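Local coordinates for protein kinase A regulatory subunit, putative (Trypanosoma cruzi, PDB 6FTF) that probably restrains the catalytic subunit of a cAMP-independent protein kinase A, with cyclic nucleotide-binding-type domains that bind nucleoside analogues in place of cAMP, at residues A[71-76]-A[122-127]. Sequence-based numbering, arbitrary orientation.
With 7CI (7-cyano-7-deazainosine), chain F.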
ATOM      1  N   CYS A  71       9.366   6.599  24.416  1.00 13.28           N
ATOM      2  CA  CYS A  71       9.461   5.361  23.647  1.00 13.76           C
ATOM      3  C   CYS A  71       8.111   4.660  23.656  1.00 15.35           C
ATOM      4  O   CYS A  71       7.576   4.350  24.725  1.00 18.01           O
ATOM      5  CB  CYS A  71      10.528   4.435  24.221  1.00 16.60           C
ATOM      6  SG  CYS A  71      12.184   5.061  24.007  1.00 20.55           S
ATOM      7  N   ILE A  72       7.531   4.464  22.473  1.00 12.89           N
ATOM      8  CA  ILE A  72       6.311   3.672  22.369  1.00 13.10           C
ATOM      9  C   ILE A  72       6.595   2.225  22.752  1.00 12.61           C
ATOM     10  O   ILE A  72       5.775   1.562  23.397  1.00 15.21           O
ATOM     11  CB  ILE A  72       5.713   3.798  20.953  1.00 13.27           C
ATOM     12  CG1 ILE A  72       5.337   5.253  20.663  1.00 14.18           C
ATOM     13  CG2 ILE A  72       4.503   2.889  20.791  1.00 14.21           C
ATOM     14  CD1 ILE A  72       4.901   5.531  19.251  1.00 17.35           C
ATOM     15  N   MET A  73       7.750   1.711  22.338  1.00 12.65           N
ATOM     16  CA  MET A  73       8.215   0.377  22.681  1.00 12.75           C
ATOM     17  C   MET A  73       9.732   0.412  22.602  1.00 13.99           C
ATOM     18  O   MET A  73      10.315   1.274  21.937  1.00 14.03           O
ATOM     19  CB  MET A  73       7.613  -0.688  21.757  1.00 13.70           C
ATOM     20  CG  MET A  73       7.887  -0.480  20.286  1.00 13.42           C
ATOM     21  SD  MET A  73       6.919  -1.583  19.212  1.00 13.15           S
ATOM     22  CE  MET A  73       5.305  -0.836  19.376  1.00 13.31           C
ATOM     23  N   GLU A  74      10.364  -0.523  23.305  1.00 14.85           N
ATOM     24  CA  GLU A  74      11.816  -0.567  23.413  1.00 14.70           C
ATOM     25  C   GLU A  74      12.328  -1.952  23.066  1.00 13.48           C
ATOM     26  O   GLU A  74      11.731  -2.960  23.453  1.00 15.18           O
ATOM     27  CB  GLU A  74      12.265  -0.188  24.827  1.00 17.87           C
ATOM     28  CG  GLU A  74      11.900   1.239  25.210  1.00 30.62           C
ATOM     29  CD  GLU A  74      12.247   1.568  26.653  1.00 38.77           C
ATOM     30  OE1 GLU A  74      13.391   1.280  27.068  1.00 41.05           O
ATOM     31  OE2 GLU A  74      11.369   2.103  27.367  1.00 37.25           O
ATOM     32  N   ALA A  75      13.449  -1.982  22.357  1.00 15.70           N
ATOM     33  CA  ALA A  75      14.043  -3.245  21.936  1.00 17.85           C
ATOM     34  C   ALA A  75      14.155  -4.192  23.122  1.00 16.39           C
ATOM     35  O   ALA A  75      14.624  -3.806  24.200  1.00 19.22           O
ATOM     36  CB  ALA A  75      15.425  -2.984  21.337  1.00 20.61           C
ATOM     37  N   GLY A  76      13.691  -5.431  22.931  1.00 17.09           N
ATOM     38  CA  GLY A  76      13.762  -6.472  23.938  1.00 19.25           C
ATOM     39  C   GLY A  76      12.492  -6.679  24.742  1.00 20.25           C
ATOM     40  O   GLY A  76      12.338  -7.726  25.384  1.00 21.00           O
ATOM     41  N   ALA A 122      13.099  -3.323  17.566  1.00 13.76           N
ATOM     42  CA  ALA A 122      13.714  -2.004  17.533  1.00 13.86           C
ATOM     43  C   ALA A 122      12.964  -1.060  18.462  1.00 12.79           C
ATOM     44  O   ALA A 122      11.765  -1.225  18.710  1.00 14.30           O
ATOM     45  CB  ALA A 122      13.684  -1.409  16.121  1.00 14.41           C
ATOM     46  N   THR A 123      13.686  -0.088  19.003  1.00 13.71           N
ATOM     47  CA  THR A 123      13.060   0.952  19.798  1.00 14.29           C
ATOM     48  C   THR A 123      12.335   1.943  18.900  1.00 13.83           C
ATOM     49  O   THR A 123      12.811   2.294  17.817  1.00 14.75           O
ATOM     50  CB  THR A 123      14.127   1.632  20.646  1.00 15.21           C
ATOM     51  OG1 THR A 123      14.583   0.682  21.604  1.00 17.17           O
ATOM     52  CG2 THR A 123      13.587   2.859  21.368  1.00 16.21           C
ATOM     53  N   VAL A 124      11.163   2.377  19.355  1.00 12.99           N
ATOM     54  CA  VAL A 124      10.331   3.341  18.643  1.00 11.44           C
ATOM     55  C   VAL A 124      10.234   4.579  19.516  1.00 11.29           C
ATOM     56  O   VAL A 124       9.631   4.528  20.592  1.00 13.39           O
ATOM     57  CB  VAL A 124       8.941   2.765  18.361  1.00 12.10           C
ATOM     58  CG1 VAL A 124       8.109   3.799  17.649  1.00 12.13           C
ATOM     59  CG2 VAL A 124       9.045   1.464  17.559  1.00 12.96           C
ATOM     60  N   LYS A 125      10.814   5.686  19.062  1.00 12.01           N
ATOM     61  CA  LYS A 125      10.993   6.868  19.907  1.00 11.75           C
ATOM     62  C   LYS A 125      10.396   8.087  19.217  1.00 11.87           C
ATOM     63  O   LYS A 125      10.782   8.419  18.094  1.00 13.80           O
ATOM     64  CB  LYS A 125      12.478   7.086  20.212  1.00 14.26           C
ATOM     65  CG  LYS A 125      12.759   8.097  21.308  1.00 16.62           C
ATOM     66  CD  LYS A 125      14.225   8.060  21.658  1.00 16.13           C
ATOM     67  CE  LYS A 125      14.561   9.025  22.783  1.00 27.69           C
ATOM     68  NZ  LYS A 125      15.918   8.759  23.336  1.00 38.68           N
ATOM     69  N   VAL A 126       9.458   8.762  19.894  1.00 11.75           N
ATOM     70  CA  VAL A 126       8.730   9.871  19.285  1.00 11.19           C
ATOM     71  C   VAL A 126       9.675  11.036  19.017  1.00 12.44           C
ATOM     72  O   VAL A 126      10.482  11.413  19.877  1.00 13.10           O
ATOM     73  CB  VAL A 126       7.576  10.284  20.214  1.00 11.15           C
ATOM     74  CG1 VAL A 126       6.869  11.512  19.680  1.00 12.50           C
ATOM     75  CG2 VAL A 126       6.616   9.133  20.395  1.00 12.31           C
ATOM     76  N   CYS A 127       9.565  11.636  17.834  1.00 12.23           N
ATOM     77  CA  CYS A 127      10.468  12.720  17.475  1.00 14.25           C
ATOM     78  C   CYS A 127       9.753  13.993  17.063  1.00 16.57           C
ATOM     79  O   CYS A 127      10.421  14.963  16.679  1.00 21.41           O
ATOM     80  CB  CYS A 127      11.471  12.286  16.395  1.00 15.73           C
ATOM     81  SG  CYS A 127      10.751  11.729  14.854  1.00 17.26           S
TER
HETATM   82  C1  7CI F 605       9.352  -1.017  13.199  1.00 11.60           C
HETATM   83  N1  7CI F 605      10.579  -1.535  12.516  1.00 11.23           N
HETATM   84  O1  7CI F 605       9.630  -0.890  14.585  1.00 10.93           O
HETATM   85  C2  7CI F 605      11.002  -1.116  11.322  1.00 11.02           C
HETATM   86  N2  7CI F 605      10.456  -0.223  10.460  1.00 12.11           N
HETATM   87  O2  7CI F 605       7.041  -1.233  13.030  1.00 11.22           O
HETATM   88  C3  7CI F 605      11.084  -0.004   9.291  1.00 11.97           C
HETATM   89  N3  7CI F 605      12.274  -0.674   8.981  1.00 13.86           N
HETATM   90  O3  7CI F 605       7.067  -3.301  14.633  1.00 10.94           O
HETATM   91  C4  7CI F 605      12.830  -1.575   9.834  1.00 13.00           C
HETATM   92  N4  7CI F 605      14.502  -4.300  12.519  1.00 23.08           N
HETATM   93  C5  7CI F 605      12.210  -1.836  11.056  1.00 12.99           C
HETATM   94  O5  7CI F 605      13.900  -2.141   9.464  1.00 18.63           O
HETATM   95  C6  7CI F 605      12.496  -2.691  12.189  1.00 13.23           C
HETATM   96  C7  7CI F 605      11.436  -2.430  13.070  1.00 12.93           C
HETATM   97  C8  7CI F 605      13.594  -3.569  12.369  1.00 17.72           C
HETATM   98  C9  7CI F 605       8.219  -1.928  13.088  1.00 10.24           C
HETATM   99  C10 7CI F 605       8.330  -2.725  14.280  1.00 10.19           C
HETATM  100  C11 7CI F 605       8.736  -1.699  15.318  1.00 10.57           C
HETATM  101  C12 7CI F 605       9.462  -2.325  16.591  1.00 11.42           C
HETATM  102  O4  7CI F 605      10.470  -3.224  16.178  1.00 11.79           O
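Cys-71 stands opposite Lys-125 in an antiparallel non-hydrogen-bonded pair, its SG resting on Thr-123 CG2 at 3.7 Å and, more loosely, on Lys-125 CG. At Ile-72 the chain turns a corner with helical backbone angles, yet Ile-72 N still donates to Val-124 O at 2.8 Å, a bond bent at the hydrogen (134°). The same oxygen also takes a CA-H...O contact from Cys-71. Ile-72 CD1 packs on Val-124 CG1 (4.0 Å), while its CG1 meets Val-126 CG2, the two side chains crossing at about a right angle. Beyond the corner, Met-73 O accepts a nearly straight bond from Val-124 N. Met-73 CG lies between its own backbone N and carbonyl carbon (chi1 58°) and packs closely on Val-124 CG2 (3.5 Å), with SD carried on to C12 of 7-cyano-7-deazainosine at 3.7 Å. Val-124 CG2 approaches the ribose O1, and Ala-122 N donates to the ligand's O4 (3.0 Å), so this end of the strand pair forms one wall of the nucleoside pocket. Ala-75 N closes the contact with a straight bond to Thr-123 OG1 (3.0 Å). In the beta-barrel of this cyclic nucleotide-binding domain, strand 71-73 borders strand 123-126, whose other neighbour is strand 91-95; Ile-72 and Val-126 both touch Phe-66 of strand 62-67, and Tyr-84 of strand 82-86 touches Ile-72 and Met-73.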